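Local coordinates for protein endonuclease V (Bacillus subtilis, PDB 3GA2) that probably cuts double-stranded DNA at the second phosphodiester bond 3' to a deoxyinosine, with magnesium as cofactor, in the repair of deaminated bases, at residues D53-G58 with M79-V84; R94-I99 with M126-H131; A144-K149 with D184-F189; V156-E161 with A178-R183. The protein carries 1 engineered substitution. All coordinates share one frame; numbering follows the deposited sequence.

Overall arrangement
The four contacts span one RNase H-like domain built on a mixed beta sheet. Interaction 1 closes the hairpin of strands 55-66 and 72-81 at one border of that sheet; interaction 2, next along the chain, joins helices 96-105 and 128-136 near the middle of the molecule. These two touch, their centres about 16 Å apart, through I82 against R94 and L98. Interaction 3 pairs the end of strand 140-144 with strand 188-194, and the chain between its segments holds interaction 4, whose centre is about 9 Å away. Interactions 1 and 4 lie about 36 Å apart, centre to centre, while the predicted magnesium ligands D46 and D116 lie close to K145 of interaction 3.

Interaction 1: residues D53-G58 with M79-V84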
loop_
_atom_site.group_PDB
_atom_site.type_symbol
_atom_site.label_atom_id
_atom_site.label_comp_id
_atom_site.label_asym_id
_atom_site.label_seq_id
_atom_site.Cartn_x
_atom_site.Cartn_y
_atom_site.Cartn_z
ATOM N N ASP A 53 10.400 21.944 -12.124
ATOM C CA ASP A 53 11.138 22.315 -13.328
ATOM C C ASP A 53 10.535 21.716 -14.596
ATOM O O ASP A 53 11.211 21.599 -15.618
ATOM C CB ASP A 53 12.601 21.877 -13.194
ATOM C CG ASP A 53 13.504 22.536 -14.216
ATOM O OD1 ASP A 53 13.633 23.779 -14.180
ATOM O OD2 ASP A 53 14.085 21.814 -15.053
ATOM N N GLY A 54 9.262 21.339 -14.528
ATOM C CA GLY A 54 8.607 20.765 -15.689
ATOM C C GLY A 54 8.558 19.249 -15.684
ATOM O O GLY A 54 7.918 18.643 -16.544
ATOM N N GLU A 55 9.239 18.627 -14.726
ATOM C CA GLU A 55 9.248 17.171 -14.629
ATOM C C GLU A 55 8.640 16.709 -13.311
ATOM O O GLU A 55 8.836 17.336 -12.272
ATOM C CB GLU A 55 10.673 16.624 -14.759
ATOM C CG GLU A 55 11.330 16.909 -16.101
ATOM C CD GLU A 55 11.821 18.334 -16.213
ATOM O OE1 GLU A 55 12.189 18.755 -17.330
ATOM O OE2 GLU A 55 11.848 19.032 -15.177
ATOM N N PRO A 56 7.891 15.597 -13.340
ATOM C CA PRO A 56 7.246 15.045 -12.146
ATOM C C PRO A 56 8.203 14.230 -11.276
ATOM O O PRO A 56 8.938 13.381 -11.778
ATOM C CB PRO A 56 6.136 14.189 -12.737
ATOM C CG PRO A 56 6.809 13.611 -13.943
ATOM C CD PRO A 56 7.525 14.815 -14.537
ATOM N N TYR A 57 8.187 14.494 -9.974
ATOM C CA TYR A 57 9.045 13.771 -9.041
ATOM C C TYR A 57 8.242 13.020 -7.990
ATOM O O TYR A 57 7.039 13.234 -7.833
ATOM C CB TYR A 57 10.008 14.723 -8.329
ATOM C CG TYR A 57 11.119 15.260 -9.196
ATOM C CD1 TYR A 57 10.874 16.253 -10.145
ATOM C CD2 TYR A 57 12.422 14.784 -9.063
ATOM C CE1 TYR A 57 11.902 16.760 -10.941
ATOM C CE2 TYR A 57 13.455 15.282 -9.852
ATOM C CZ TYR A 57 13.188 16.270 -10.787
ATOM O OH TYR A 57 14.209 16.767 -11.561
ATOM N N GLY A 58 8.926 12.146 -7.259
ATOM C CA GLY A 58 8.262 11.378 -6.226
ATOM C C GLY A 58 9.198 10.937 -5.121
ATOM O O GLY A 58 10.372 10.648 -5.357
HETATM N N MSE A 79 14.095 8.931 -3.523
HETATM C CA MSE A 79 13.664 10.122 -4.246
HETATM C C MSE A 79 14.243 10.128 -5.655
HETATM O O MSE A 79 15.387 9.726 -5.863
HETATM C CB MSE A 79 14.096 11.378 -3.480
HETATM C CG MSE A 79 13.537 12.690 -4.018
HETATM SE SE MSE A 79 14.604 13.492 -5.429
HETATM C CE MSE A 79 15.908 14.385 -4.314
ATOM N N GLY A 80 13.438 10.570 -6.618
ATOM C CA GLY A 80 13.874 10.622 -8.003
ATOM C C GLY A 80 12.763 11.042 -8.954
ATOM O O GLY A 80 11.585 10.978 -8.604
ATOM N N ARG A 81 13.128 11.471 -10.159
ATOM C CA ARG A 81 12.131 11.895 -11.141
ATOM C C ARG A 81 11.262 10.709 -11.538
ATOM O O ARG A 81 11.767 9.675 -11.977
ATOM C CB ARG A 81 12.813 12.475 -12.387
ATOM C CG ARG A 81 11.848 13.100 -13.392
ATOM C CD ARG A 81 12.589 13.703 -14.572
ATOM N NE ARG A 81 13.239 12.683 -15.391
ATOM C CZ ARG A 81 12.585 11.805 -16.146
ATOM N NH1 ARG A 81 11.259 11.822 -16.189
ATOM N NH2 ARG A 81 13.258 10.909 -16.854
ATOM N N ILE A 82 9.953 10.860 -11.374
ATOM C CA ILE A 82 9.019 9.797 -11.716
ATOM C C ILE A 82 8.838 9.750 -13.231
ATOM O O ILE A 82 8.817 10.789 -13.889
ATOM C CB ILE A 82 7.647 10.035 -11.047
ATOM C CG1 ILE A 82 7.033 8.697 -10.641
ATOM C CG2 ILE A 82 6.712 10.774 -11.994
ATOM C CD1 ILE A 82 7.701 8.075 -9.438
ATOM N N SER A 83 8.701 8.547 -13.777
ATOM C CA SER A 83 8.524 8.381 -15.214
ATOM C C SER A 83 7.155 8.878 -15.681
ATOM O O SER A 83 6.127 8.540 -15.095
ATOM C CB SER A 83 8.692 6.907 -15.597
ATOM O OG SER A 83 7.728 6.093 -14.953
ATOM N N VAL A 84 7.151 9.685 -16.737
ATOM C CA VAL A 84 5.910 10.224 -17.284
ATOM C C VAL A 84 5.052 9.099 -17.858
ATOM O O VAL A 84 5.511 8.319 -18.691
ATOM C CB VAL A 84 6.195 11.259 -18.395
ATOM C CG1 VAL A 84 7.133 10.662 -19.433
ATOM C CG2 VAL A 84 4.891 11.701 -19.046
#
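E55 lays its CB against the shaft of R81, 3.5 Å from R81 CD. The charged ends stay apart, E55 OE1 lying 6.5 Å from R81 NE. P56 meets I82 twice: its ring presses CG to 3.4 Å from I82 CG2, tighter than an ordinary carbon contact, and its O accepts a hydrogen bond from I82 N at 2.7 Å, bent to 135° at the hydrogen. Y57 and R81 form a non-hydrogen-bonded pair of the antiparallel hairpin made by strands 55-66 and 72-81; strand 72-81 is outermost in the sheet of this RNase H-like fold. Y57 CG lies beside its own backbone N (chi1 -72°), and R81 covers one face of the ring. R81 CA makes a CH-pi contact there, 4.0 Å from the ring centre, while R81 CB stands above the plane nearer the rim. The Y57 side chain also touches Q52 of strand 41-52, and M79 SE approaches Y57 CD2 loosely at 4.4 Å. G58 faces G80 as a hydrogen-bonded pair, with G58 N 3.2 Å from G80 O and a weak return bond from G80 N to G58 O. M79 CA adds a CA-H...O contact to that same oxygen of G58.

Interaction 2: residues R94-I99 with M126-H131; sequences RELPLI and MGVATH
L96 sets its CD2 methyl squarely over the imidazole of H131, 3.4 Å from the ring centre and only 6° off the ring normal, a CH-pi contact in which all five ring atoms lie at similar distances from the methyl. The two residues belong to helices 96-105 and 128-136 of the RNase H-like fold, and the contact is made where both helices begin; G127 is the N-cap residue of the second. The H131 ring also meets F93 edge-to-face. The other branch of L96 turns to V128: L96 CD1 comes 3.9 Å from V128 CG2, the two side chains sliding past each other in opposite directions. I99 CD1 lies 3.7 Å from the same V128 CG2, which thus touches E95, L96 and I99, while I99 continues onto F115 of strand 113-116. No hydrogen bond crosses between the segments. One oxygen of E95, OE2, is hydrogen-bonded to Y49 OH, and the E95 side chain lies about 7 Å from that of D46, a predicted magnesium ligand. The remaining carboxylate oxygen, E95 OE1, rests 3.7 Å from V128 CG2.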
loop_
_atom_site.group_PDB
_atom_site.type_symbol
_atom_site.label_atom_id
_atom_site.label_comp_id
_atom_site.label_asym_id
_atom_site.label_seq_id
_atom_site.Cartn_x
_atom_site.Cartn_y
_atom_site.Cartn_z
ATOM N N ARG A 94 4.922 2.840 -12.104
ATOM C CA ARG A 94 5.798 3.993 -11.966
ATOM C C ARG A 94 6.108 4.339 -10.517
ATOM O O ARG A 94 6.732 5.361 -10.238
ATOM C CB ARG A 94 5.220 5.214 -12.688
ATOM C CG ARG A 94 3.800 5.586 -12.338
ATOM C CD ARG A 94 3.429 6.899 -13.026
ATOM N NE ARG A 94 2.001 7.192 -12.942
ATOM C CZ ARG A 94 1.064 6.559 -13.641
ATOM N NH1 ARG A 94 1.400 5.591 -14.485
ATOM N NH2 ARG A 94 -0.211 6.896 -13.496
ATOM N N GLU A 95 5.678 3.483 -9.595
ATOM C CA GLU A 95 5.937 3.713 -8.177
ATOM C C GLU A 95 6.904 2.668 -7.643
ATOM O O GLU A 95 7.750 2.969 -6.810
ATOM C CB GLU A 95 4.638 3.643 -7.373
ATOM C CG GLU A 95 3.598 4.665 -7.765
ATOM C CD GLU A 95 2.373 4.598 -6.874
ATOM O OE1 GLU A 95 1.770 3.510 -6.774
ATOM O OE2 GLU A 95 2.014 5.634 -6.278
ATOM N N LEU A 96 6.771 1.444 -8.141
ATOM C CA LEU A 96 7.606 0.338 -7.712
ATOM C C LEU A 96 9.102 0.635 -7.663
ATOM O O LEU A 96 9.765 0.312 -6.676
ATOM C CB LEU A 96 7.332 -0.886 -8.581
ATOM C CG LEU A 96 6.351 -1.906 -7.990
ATOM C CD1 LEU A 96 5.162 -1.185 -7.378
ATOM C CD2 LEU A 96 5.894 -2.878 -9.078
ATOM N N PRO A 97 9.659 1.252 -8.717
ATOM C CA PRO A 97 11.096 1.555 -8.702
ATOM C C PRO A 97 11.525 2.302 -7.433
ATOM O O PRO A 97 12.514 1.940 -6.796
ATOM C CB PRO A 97 11.284 2.376 -9.978
ATOM C CG PRO A 97 10.287 1.727 -10.911
ATOM C CD PRO A 97 9.063 1.605 -10.017
ATOM N N LEU A 98 10.775 3.334 -7.058
ATOM C CA LEU A 98 11.098 4.084 -5.849
ATOM C C LEU A 98 10.837 3.246 -4.600
ATOM O O LEU A 98 11.563 3.354 -3.610
ATOM C CB LEU A 98 10.281 5.377 -5.776
ATOM C CG LEU A 98 10.756 6.496 -6.708
ATOM C CD1 LEU A 98 9.789 7.661 -6.672
ATOM C CD2 LEU A 98 12.147 6.936 -6.282
ATOM N N ILE A 99 9.802 2.412 -4.647
ATOM C CA ILE A 99 9.461 1.560 -3.511
ATOM C C ILE A 99 10.563 0.537 -3.261
ATOM O O ILE A 99 10.994 0.330 -2.122
ATOM C CB ILE A 99 8.132 0.817 -3.747
ATOM C CG1 ILE A 99 7.012 1.841 -3.959
ATOM C CG2 ILE A 99 7.819 -0.092 -2.550
ATOM C CD1 ILE A 99 5.655 1.232 -4.308
HETATM N N MSE A 126 -4.581 -6.113 -9.008
HETATM C CA MSE A 126 -3.157 -5.843 -9.074
HETATM C C MSE A 126 -2.755 -4.439 -8.626
HETATM O O MSE A 126 -1.939 -3.783 -9.274
HETATM C CB MSE A 126 -2.667 -6.125 -10.493
HETATM C CG MSE A 126 -1.226 -6.599 -10.579
HETATM SE SE MSE A 126 -0.825 -8.139 -9.453
HETATM C CE MSE A 126 1.061 -7.815 -9.296
ATOM N N GLY A 127 -3.346 -3.981 -7.523
ATOM C CA GLY A 127 -3.005 -2.677 -6.982
ATOM C C GLY A 127 -1.578 -2.720 -6.445
ATOM O O GLY A 127 -1.018 -3.799 -6.232
ATOM N N VAL A 128 -0.996 -1.548 -6.207
ATOM C CA VAL A 128 0.379 -1.437 -5.726
ATOM C C VAL A 128 0.730 -2.321 -4.523
ATOM O O VAL A 128 1.804 -2.929 -4.488
ATOM C CB VAL A 128 0.736 0.057 -5.412
ATOM C CG1 VAL A 128 -0.075 0.559 -4.229
ATOM C CG2 VAL A 128 2.235 0.207 -5.150
ATOM N N ALA A 129 -0.163 -2.417 -3.541
ATOM C CA ALA A 129 0.132 -3.247 -2.373
ATOM C C ALA A 129 0.359 -4.710 -2.768
ATOM O O ALA A 129 1.279 -5.367 -2.273
ATOM C CB ALA A 129 -1.002 -3.149 -1.347
ATOM N N THR A 130 -0.483 -5.220 -3.659
ATOM C CA THR A 130 -0.354 -6.597 -4.107
ATOM C C THR A 130 0.893 -6.760 -4.976
ATOM O O THR A 130 1.710 -7.660 -4.761
ATOM C CB THR A 130 -1.603 -7.036 -4.909
ATOM O OG1 THR A 130 -2.755 -6.994 -4.056
ATOM C CG2 THR A 130 -1.433 -8.459 -5.451
ATOM N N HIS A 131 1.032 -5.869 -5.951
ATOM C CA HIS A 131 2.156 -5.887 -6.873
ATOM C C HIS A 131 3.507 -5.802 -6.147
ATOM O O HIS A 131 4.419 -6.583 -6.427
ATOM C CB HIS A 131 2.009 -4.729 -7.876
ATOM C CG HIS A 131 2.820 -4.896 -9.124
ATOM N ND1 HIS A 131 2.616 -4.126 -10.252
ATOM C CD2 HIS A 131 3.838 -5.736 -9.424
ATOM C CE1 HIS A 131 3.474 -4.486 -11.188
ATOM N NE2 HIS A 131 4.228 -5.461 -10.712
#

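Interaction 3: residues A144-K149 with D184-F189; sequences AKTYLK and DVKPIF
K145 O accepts two hydrogen bonds: a weak one from K186 NZ at 3.4 Å and another from R214 NH1. K186 gets there as an extended chain, its CG anti to the backbone N (chi1 -174°). One residue earlier, A144 and F189 form an antiparallel hydrogen-bonded pair that joins the end of strand 140-144 to the start of strand 188-194. A144 N lies 2.9 Å from F189 O, and F189 N 2.8 Å from A144 O. The side chains of the pair share a sheet face, with A144 CB 4.1 Å from F189 CB. Beyond the strand the chain bends over the F189 ring. Y147 CB sits above one face, 3.7 Å from the ring centre in a CH-pi contact, and F189 CE1 comes 3.4 Å from Y147 N. The two rings meet obliquely, planes at 48°, and each also packs edge-to-face with F155; Y147 OH is hydrogen-bonded to C153 O. While its carbonyl holds to this side, K145 extends NZ into salt bridges with D116 and D223, which ties the strand end to the acidic cluster of the RNase H-like fold, where D46 and D116 are the predicted magnesium ligands.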
loop_
_atom_site.group_PDB
_atom_site.type_symbol
_atom_site.label_atom_id
_atom_site.label_comp_id
_atom_site.label_asym_id
_atom_site.label_seq_id
_atom_site.Cartn_x
_atom_site.Cartn_y
_atom_site.Cartn_z
ATOM N N ALA A 144 -6.449 2.065 1.422
ATOM C CA ALA A 144 -6.788 3.168 0.516
ATOM C C ALA A 144 -7.683 4.242 1.162
ATOM O O ALA A 144 -8.629 3.920 1.879
ATOM C CB ALA A 144 -7.460 2.610 -0.746
ATOM N N LYS A 145 -7.391 5.513 0.884
ATOM C CA LYS A 145 -8.159 6.635 1.434
ATOM C C LYS A 145 -9.389 6.938 0.588
ATOM O O LYS A 145 -10.311 7.612 1.041
ATOM C CB LYS A 145 -7.301 7.900 1.495
ATOM C CG LYS A 145 -6.045 7.802 2.337
ATOM C CD LYS A 145 -5.158 9.022 2.100
ATOM C CE LYS A 145 -3.833 8.896 2.820
ATOM N NZ LYS A 145 -2.954 10.065 2.561
ATOM N N THR A 146 -9.390 6.463 -0.651
ATOM C CA THR A 146 -10.514 6.703 -1.546
ATOM C C THR A 146 -10.987 5.396 -2.152
ATOM O O THR A 146 -10.200 4.466 -2.357
ATOM C CB THR A 146 -10.135 7.661 -2.688
ATOM O OG1 THR A 146 -9.138 7.049 -3.514
ATOM C CG2 THR A 146 -9.592 8.971 -2.129
ATOM N N TYR A 147 -12.279 5.339 -2.453
ATOM C CA TYR A 147 -12.877 4.143 -3.016
ATOM C C TYR A 147 -12.765 4.039 -4.526
ATOM O O TYR A 147 -13.161 4.945 -5.255
ATOM C CB TYR A 147 -14.351 4.067 -2.626
ATOM C CG TYR A 147 -15.064 2.857 -3.192
ATOM C CD1 TYR A 147 -14.735 1.568 -2.772
ATOM C CD2 TYR A 147 -16.083 3.006 -4.137
ATOM C CE1 TYR A 147 -15.405 0.455 -3.274
ATOM C CE2 TYR A 147 -16.759 1.902 -4.648
ATOM C CZ TYR A 147 -16.416 0.631 -4.211
ATOM O OH TYR A 147 -17.093 -0.454 -4.705
ATOM N N LEU A 148 -12.231 2.914 -4.986
ATOM C CA LEU A 148 -12.088 2.645 -6.410
ATOM C C LEU A 148 -13.310 1.831 -6.838
ATOM O O LEU A 148 -13.410 0.644 -6.521
ATOM C CB LEU A 148 -10.813 1.839 -6.659
ATOM C CG LEU A 148 -10.506 1.497 -8.120
ATOM C CD1 LEU A 148 -10.291 2.776 -8.916
ATOM C CD2 LEU A 148 -9.265 0.617 -8.182
ATOM N N LYS A 149 -14.239 2.468 -7.544
ATOM C CA LYS A 149 -15.459 1.798 -7.988
ATOM C C LYS A 149 -15.206 0.863 -9.179
ATOM O O LYS A 149 -14.843 1.305 -10.268
ATOM C CB LYS A 149 -16.523 2.841 -8.344
ATOM C CG LYS A 149 -17.920 2.269 -8.482
ATOM C CD LYS A 149 -18.941 3.361 -8.749
ATOM C CE LYS A 149 -20.322 2.775 -8.973
ATOM N NZ LYS A 149 -21.258 3.794 -9.497
ATOM N N ASP A 184 -17.241 7.880 12.973
ATOM C CA ASP A 184 -17.920 9.000 12.326
ATOM C C ASP A 184 -17.150 9.619 11.159
ATOM O O ASP A 184 -17.759 10.223 10.276
ATOM C CB ASP A 184 -18.259 10.086 13.357
ATOM C CG ASP A 184 -19.534 10.841 13.016
ATOM O OD1 ASP A 184 -19.633 11.382 11.892
ATOM O OD2 ASP A 184 -20.441 10.900 13.876
ATOM N N VAL A 185 -15.825 9.477 11.141
ATOM C CA VAL A 185 -15.038 10.045 10.046
ATOM C C VAL A 185 -15.037 9.099 8.848
ATOM O O VAL A 185 -15.400 7.930 8.974
ATOM C CB VAL A 185 -13.570 10.323 10.464
ATOM C CG1 VAL A 185 -13.531 10.904 11.868
ATOM C CG2 VAL A 185 -12.738 9.060 10.362
ATOM N N LYS A 186 -14.627 9.609 7.689
ATOM C CA LYS A 186 -14.593 8.813 6.464
ATOM C C LYS A 186 -13.857 7.496 6.658
ATOM O O LYS A 186 -12.755 7.458 7.198
ATOM C CB LYS A 186 -13.927 9.598 5.331
ATOM C CG LYS A 186 -13.975 8.899 3.973
ATOM C CD LYS A 186 -13.325 9.767 2.907
ATOM C CE LYS A 186 -13.415 9.151 1.523
ATOM N NZ LYS A 186 -12.729 10.013 0.513
ATOM N N PRO A 187 -14.458 6.391 6.211
ATOM C CA PRO A 187 -13.794 5.098 6.371
ATOM C C PRO A 187 -12.655 4.920 5.376
ATOM O O PRO A 187 -12.487 5.722 4.455
ATOM C CB PRO A 187 -14.929 4.106 6.140
ATOM C CG PRO A 187 -15.764 4.806 5.116
ATOM C CD PRO A 187 -15.798 6.228 5.623
ATOM N N ILE A 188 -11.854 3.885 5.586
ATOM C CA ILE A 188 -10.766 3.595 4.669
ATOM C C ILE A 188 -11.163 2.327 3.929
ATOM O O ILE A 188 -12.118 1.648 4.309
ATOM C CB ILE A 188 -9.431 3.362 5.399
ATOM C CG1 ILE A 188 -9.594 2.271 6.458
ATOM C CG2 ILE A 188 -8.937 4.672 6.003
ATOM C CD1 ILE A 188 -8.291 1.651 6.882
ATOM N N PHE A 189 -10.432 2.012 2.868
ATOM C CA PHE A 189 -10.733 0.833 2.086
ATOM C C PHE A 189 -9.605 -0.165 2.145
ATOM O O PHE A 189 -8.525 0.047 1.614
ATOM C CB PHE A 189 -11.080 1.261 0.667
ATOM C CG PHE A 189 -12.214 2.222 0.633
ATOM C CD1 PHE A 189 -11.978 3.595 0.638
ATOM C CD2 PHE A 189 -13.521 1.763 0.745
ATOM C CE1 PHE A 189 -13.029 4.497 0.763
ATOM C CE2 PHE A 189 -14.581 2.656 0.872
ATOM C CZ PHE A 189 -14.333 4.028 0.885
#

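Interaction 4: residues V156-E161 with A178-R183; sequences VTPEIE and ALRTRR
This is a side-chain-to-backbone contact: R180 bonds two carbonyls of the loop between strands 140-144 and 165-170, joining it to the chain that follows strand 173-179. It lies far from the predicted magnesium site. The guanidinium presents one edge to the loop: NH2 donates to P158 O at 2.7 Å and NE to E159 O at 2.8 Å. Both oxygens lie close to the guanidinium plane, though each donor stands well above the plane of the carbonyl it meets. R180 CG is anti to the backbone N (chi1 -172°), and the chain then bends at chi2 and chi3, with NE reaching E159 O. The folded shaft is lined by further carbonyls, with R180 CG 3.4 Å from E161 O. P158 crosses R180 at about a right angle, its CD resting 4.1 Å from A178 CB, and T157 CG2 lies 3.5 Å from R180 NH2. At the far end I160 O approaches R183 CB at 3.2 Å and receives a CA-H...O contact from R183 CA. The third nitrogen, R180 NH1, is hydrogen-bonded to V185 O, so one buried guanidinium joins the loop to the loop before strand 188-194. With backbone oxygens at NE, NH1 and NH2, its positive charge is probably eased by carbonyl dipoles, and the bonds to P158 O and E159 O would hinder the guanidinium from turning out of plane.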
loop_
_atom_site.group_PDB
_atom_site.type_symbol
_atom_site.label_atom_id
_atom_site.label_comp_id
_atom_site.label_asym_id
_atom_site.label_seq_id
_atom_site.Cartn_x
_atom_site.Cartn_y
_atom_site.Cartn_z
ATOM N N VAL A 156 -21.184 -0.664 0.727
ATOM C CA VAL A 156 -22.190 -0.369 1.735
ATOM C C VAL A 156 -21.480 0.387 2.842
ATOM O O VAL A 156 -20.443 -0.055 3.335
ATOM C CB VAL A 156 -22.806 -1.656 2.318
ATOM C CG1 VAL A 156 -23.743 -1.308 3.465
ATOM C CG2 VAL A 156 -23.560 -2.408 1.236
ATOM N N THR A 157 -22.026 1.535 3.220
ATOM C CA THR A 157 -21.416 2.329 4.274
ATOM C C THR A 157 -21.392 1.522 5.564
ATOM O O THR A 157 -22.417 1.008 6.004
ATOM C CB THR A 157 -22.188 3.630 4.514
ATOM O OG1 THR A 157 -22.201 4.407 3.310
ATOM C CG2 THR A 157 -21.530 4.436 5.624
ATOM N N PRO A 158 -20.211 1.394 6.182
ATOM C CA PRO A 158 -20.078 0.638 7.427
ATOM C C PRO A 158 -20.674 1.423 8.582
ATOM O O PRO A 158 -20.921 2.622 8.461
ATOM C CB PRO A 158 -18.572 0.455 7.556
ATOM C CG PRO A 158 -18.049 1.747 6.995
ATOM C CD PRO A 158 -18.911 1.945 5.754
ATOM N N GLU A 159 -20.911 0.749 9.701
ATOM C CA GLU A 159 -21.480 1.410 10.863
ATOM C C GLU A 159 -20.553 2.517 11.355
ATOM O O GLU A 159 -19.377 2.563 10.993
ATOM C CB GLU A 159 -21.723 0.396 11.984
ATOM C CG GLU A 159 -22.535 0.972 13.128
ATOM C CD GLU A 159 -23.898 1.464 12.673
ATOM O OE1 GLU A 159 -24.366 2.497 13.201
ATOM O OE2 GLU A 159 -24.499 0.813 11.788
ATOM N N ILE A 160 -21.093 3.404 12.183
ATOM C CA ILE A 160 -20.341 4.528 12.733
ATOM C C ILE A 160 -19.295 4.070 13.757
ATOM O O ILE A 160 -18.337 4.787 14.039
ATOM C CB ILE A 160 -21.301 5.530 13.422
ATOM C CG1 ILE A 160 -20.655 6.911 13.515
ATOM C CG2 ILE A 160 -21.676 5.027 14.807
ATOM C CD1 ILE A 160 -20.964 7.794 12.331
ATOM N N GLU A 161 -19.484 2.874 14.302
ATOM C CA GLU A 161 -18.586 2.323 15.311
ATOM C C GLU A 161 -17.193 1.959 14.803
ATOM O O GLU A 161 -17.015 1.574 13.648
ATOM C CB GLU A 161 -19.242 1.096 15.957
ATOM C CG GLU A 161 -18.394 0.393 17.011
ATOM C CD GLU A 161 -19.184 -0.637 17.807
ATOM O OE1 GLU A 161 -19.827 -1.511 17.182
ATOM O OE2 GLU A 161 -19.156 -0.577 19.059
ATOM N N ALA A 178 -14.868 -1.975 3.415
ATOM C CA ALA A 178 -14.985 -0.545 3.672
ATOM C C ALA A 178 -14.891 -0.603 5.187
ATOM O O ALA A 178 -15.728 -1.227 5.840
ATOM C CB ALA A 178 -16.344 -0.024 3.233
ATOM N N LEU A 179 -13.862 0.026 5.738
ATOM C CA LEU A 179 -13.623 -0.034 7.172
ATOM C C LEU A 179 -13.598 1.294 7.906
ATOM O O LEU A 179 -12.886 2.222 7.520
ATOM C CB LEU A 179 -12.299 -0.766 7.422
ATOM C CG LEU A 179 -11.807 -0.925 8.863
ATOM C CD1 LEU A 179 -12.762 -1.814 9.634
ATOM C CD2 LEU A 179 -10.404 -1.509 8.861
ATOM N N ARG A 180 -14.376 1.352 8.983
ATOM C CA ARG A 180 -14.465 2.530 9.831
ATOM C C ARG A 180 -13.336 2.427 10.852
ATOM O O ARG A 180 -13.459 1.715 11.845
ATOM C CB ARG A 180 -15.804 2.548 10.573
ATOM C CG ARG A 180 -16.076 3.834 11.337
ATOM C CD ARG A 180 -16.548 4.938 10.402
ATOM N NE ARG A 180 -17.848 4.619 9.820
ATOM C CZ ARG A 180 -18.505 5.397 8.965
ATOM N NH1 ARG A 180 -17.989 6.556 8.578
ATOM N NH2 ARG A 180 -19.686 5.013 8.501
ATOM N N THR A 181 -12.233 3.122 10.610
ATOM C CA THR A 181 -11.118 3.076 11.541
ATOM C C THR A 181 -11.334 4.100 12.636
ATOM O O THR A 181 -11.166 3.807 13.817
ATOM C CB THR A 181 -9.795 3.352 10.839
ATOM O OG1 THR A 181 -9.953 4.452 9.940
ATOM C CG2 THR A 181 -9.344 2.122 10.073
ATOM N N ARG A 182 -11.711 5.306 12.240
ATOM C CA ARG A 182 -11.973 6.364 13.201
ATOM C C ARG A 182 -13.481 6.594 13.129
ATOM O O ARG A 182 -14.038 6.784 12.045
ATOM C CB ARG A 182 -11.185 7.615 12.811
ATOM C CG ARG A 182 -11.285 8.753 13.794
ATOM C CD ARG A 182 -10.488 9.928 13.291
ATOM N NE ARG A 182 -10.707 11.127 14.090
ATOM C CZ ARG A 182 -10.397 12.352 13.684
ATOM N NH1 ARG A 182 -9.854 12.536 12.485
ATOM N NH2 ARG A 182 -10.633 13.392 14.471
ATOM N N ARG A 183 -14.152 6.557 14.276
ATOM C CA ARG A 183 -15.604 6.710 14.287
ATOM C C ARG A 183 -16.132 8.009 13.695
ATOM O O ARG A 183 -15.553 9.080 13.875
ATOM C CB ARG A 183 -16.156 6.523 15.703
ATOM C CG ARG A 183 -15.602 7.478 16.733
ATOM C CD ARG A 183 -16.259 7.244 18.094
ATOM N NE ARG A 183 -17.673 7.610 18.100
ATOM C CZ ARG A 183 -18.122 8.851 17.939
ATOM N NH1 ARG A 183 -19.428 9.097 17.961
ATOM N NH2 ARG A 183 -17.268 9.851 17.764
#